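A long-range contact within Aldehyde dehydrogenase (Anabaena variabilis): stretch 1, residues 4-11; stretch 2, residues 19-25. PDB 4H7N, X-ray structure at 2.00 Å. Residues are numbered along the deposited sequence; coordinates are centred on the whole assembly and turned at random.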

# COMPACT_ATOMS: atom_id res chain seq x y z
N MSE A 4 -12.76 -37.83 5.81
CA MSE A 4 -13.35 -37.75 4.47
C MSE A 4 -12.75 -36.60 3.68
O MSE A 4 -12.59 -35.50 4.21
CB MSE A 4 -14.84 -37.54 4.55
CG MSE A 4 -15.47 -37.33 3.14
SE MSE A 4 -17.37 -37.38 3.46
CE MSE A 4 -17.72 -39.28 3.38
N THR A 5 -12.46 -36.84 2.40
CA THR A 5 -11.99 -35.79 1.48
C THR A 5 -13.18 -34.93 1.07
O THR A 5 -14.08 -35.41 0.40
CB THR A 5 -11.37 -36.42 0.22
OG1 THR A 5 -10.34 -37.34 0.63
CG2 THR A 5 -10.72 -35.33 -0.68
N LYS A 6 -13.21 -33.68 1.49
CA LYS A 6 -14.28 -32.81 1.08
C LYS A 6 -14.25 -32.54 -0.45
O LYS A 6 -13.19 -32.38 -1.05
CB LYS A 6 -14.16 -31.50 1.83
CG LYS A 6 -15.41 -30.66 1.63
CD LYS A 6 -15.15 -29.22 1.92
CE LYS A 6 -16.18 -28.33 1.29
NZ LYS A 6 -17.54 -28.94 1.32
N THR A 7 -15.41 -32.53 -1.09
CA THR A 7 -15.47 -32.17 -2.50
C THR A 7 -16.59 -31.13 -2.64
O THR A 7 -17.45 -31.07 -1.80
CB THR A 7 -15.73 -33.41 -3.40
OG1 THR A 7 -17.05 -33.88 -3.22
CG2 THR A 7 -14.77 -34.57 -3.08
N ILE A 8 -16.58 -30.35 -3.71
CA ILE A 8 -17.62 -29.36 -3.97
C ILE A 8 -18.15 -29.64 -5.37
O ILE A 8 -17.39 -29.71 -6.31
CB ILE A 8 -17.04 -27.92 -3.90
CG1 ILE A 8 -16.54 -27.61 -2.50
CG2 ILE A 8 -18.11 -26.90 -4.27
CD1 ILE A 8 -15.58 -26.44 -2.38
N GLU A 9 -19.46 -29.81 -5.50
CA GLU A 9 -20.06 -29.99 -6.79
C GLU A 9 -20.35 -28.62 -7.38
O GLU A 9 -20.72 -27.70 -6.65
CB GLU A 9 -21.33 -30.80 -6.66
CG GLU A 9 -21.06 -32.21 -6.19
CD GLU A 9 -22.33 -33.06 -6.24
OE1 GLU A 9 -23.18 -32.93 -5.34
OE2 GLU A 9 -22.48 -33.82 -7.23
N VAL A 10 -20.17 -28.48 -8.69
CA VAL A 10 -20.15 -27.15 -9.29
C VAL A 10 -21.28 -27.11 -10.29
O VAL A 10 -21.38 -27.98 -11.17
CB VAL A 10 -18.80 -26.86 -9.95
CG1 VAL A 10 -18.80 -25.50 -10.66
CG2 VAL A 10 -17.67 -26.92 -8.94
N ARG A 11 -22.16 -26.12 -10.12
CA ARG A 11 -23.31 -25.92 -10.99
C ARG A 11 -22.92 -25.35 -12.35
O ARG A 11 -22.03 -24.50 -12.49
CB ARG A 11 -24.30 -25.02 -10.23
CG ARG A 11 -25.48 -24.51 -11.01
CD ARG A 11 -26.44 -23.78 -10.09
NE ARG A 11 -27.59 -23.24 -10.78
CZ ARG A 11 -27.56 -22.16 -11.57
NH1 ARG A 11 -26.45 -21.49 -11.79
NH2 ARG A 11 -28.66 -21.75 -12.16
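Stretch 2, residues 19-25: DYVIIPP

Residues 19-22 of stretch 2 form an extended strand that runs antiparallel to strand 8-11 of stretch 1, the N-to-C directions 145° apart and the axes 4.6 Å apart at closest approach; Ile23 and Pro24 continue as loop beside Thr5, Lys6 and Thr7. Ile8 and Ile22 make the regular hydrogen-bonded pair, Ile8 N to Ile22 O at 2.9 Å and Ile22 N to Ile8 O at 3.0 Å, both nearly straight. Glu9 faces Val21 as the non-hydrogen-bonded pair, CA to CA 4.5 Å. Beyond it the ladder loosens: Val10 N still reaches Tyr20 O at 2.8 Å, but Val10 O takes its bond from Asp19 N, at 3.1 Å. Past the other end, one water donates to both Lys6 O (2.8 Å) and Pro24 O (2.6 Å), linking the two stretches just outside the paired strands.

Side chains alternate across the sheet. Ile8, Val10, Tyr20 and Ile22 share one face, with Ile8 CB 3.7 Å from Ile22 CG1 and Val10 CB 4.0 Å from Tyr20 CB; Val10 CG2 lies at the edge of the tyrosine ring. Pro24 extends this apolar patch, its CG 3.6 Å from Ile8 CD1. Glu9 and Val21 occupy the opposite face. Ile23 CD1 packs 3.3 Å from Thr7 CG2, while Ile23 CG2 meets Thr5 CG2 at 3.6 Å.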

# COMPACT_ATOMS: atom_id res chain seq x y z
N ASP A 19 -22.09 -30.49 -12.93
CA ASP A 19 -21.40 -31.20 -14.00
C ASP A 19 -19.91 -31.16 -13.81
O ASP A 19 -19.18 -31.35 -14.77
CB ASP A 19 -21.81 -30.65 -15.37
CG ASP A 19 -21.28 -29.22 -15.62
OD1 ASP A 19 -20.73 -28.58 -14.67
OD2 ASP A 19 -21.41 -28.73 -16.76
N TYR A 20 -19.45 -30.89 -12.59
CA TYR A 20 -18.05 -30.70 -12.34
C TYR A 20 -17.87 -30.81 -10.85
O TYR A 20 -18.79 -30.52 -10.10
CB TYR A 20 -17.61 -29.34 -12.81
CG TYR A 20 -16.13 -29.19 -13.01
CD1 TYR A 20 -15.52 -29.77 -14.11
CD2 TYR A 20 -15.35 -28.43 -12.16
CE1 TYR A 20 -14.18 -29.61 -14.34
CE2 TYR A 20 -13.98 -28.26 -12.38
CZ TYR A 20 -13.41 -28.85 -13.47
OH TYR A 20 -12.08 -28.74 -13.76
N VAL A 21 -16.69 -31.25 -10.44
CA VAL A 21 -16.37 -31.46 -9.01
C VAL A 21 -15.01 -30.87 -8.78
O VAL A 21 -14.12 -31.08 -9.58
CB VAL A 21 -16.27 -32.94 -8.63
CG1 VAL A 21 -15.86 -33.10 -7.18
CG2 VAL A 21 -17.63 -33.62 -8.85
N ILE A 22 -14.81 -30.16 -7.69
CA ILE A 22 -13.47 -29.73 -7.34
C ILE A 22 -13.20 -30.23 -5.93
O ILE A 22 -14.14 -30.54 -5.19
CB ILE A 22 -13.36 -28.19 -7.40
CG1 ILE A 22 -14.36 -27.51 -6.47
CG2 ILE A 22 -13.55 -27.70 -8.84
CD1 ILE A 22 -14.25 -26.01 -6.55
N ILE A 23 -11.93 -30.30 -5.56
CA ILE A 23 -11.45 -30.86 -4.32
C ILE A 23 -10.56 -29.89 -3.55
O ILE A 23 -9.41 -29.82 -3.79
CB ILE A 23 -10.56 -32.11 -4.58
CG1 ILE A 23 -11.18 -33.01 -5.62
CG2 ILE A 23 -10.32 -32.91 -3.30
CD1 ILE A 23 -12.45 -33.60 -5.17
N PRO A 24 -11.11 -29.20 -2.55
CA PRO A 24 -10.28 -28.20 -1.92
C PRO A 24 -9.22 -28.82 -1.02
O PRO A 24 -9.47 -29.81 -0.36
CB PRO A 24 -11.26 -27.33 -1.14
CG PRO A 24 -12.56 -28.03 -1.15
CD PRO A 24 -12.50 -29.19 -2.09
N PRO A 25 -8.02 -28.24 -1.00
CA PRO A 25 -7.02 -28.86 -0.12
C PRO A 25 -7.25 -28.46 1.32
O PRO A 25 -7.46 -27.28 1.59
CB PRO A 25 -5.70 -28.25 -0.63
CG PRO A 25 -6.10 -26.95 -1.23
CD PRO A 25 -7.51 -27.06 -1.70
O HOH W 1 -10.70 -32.09 0.13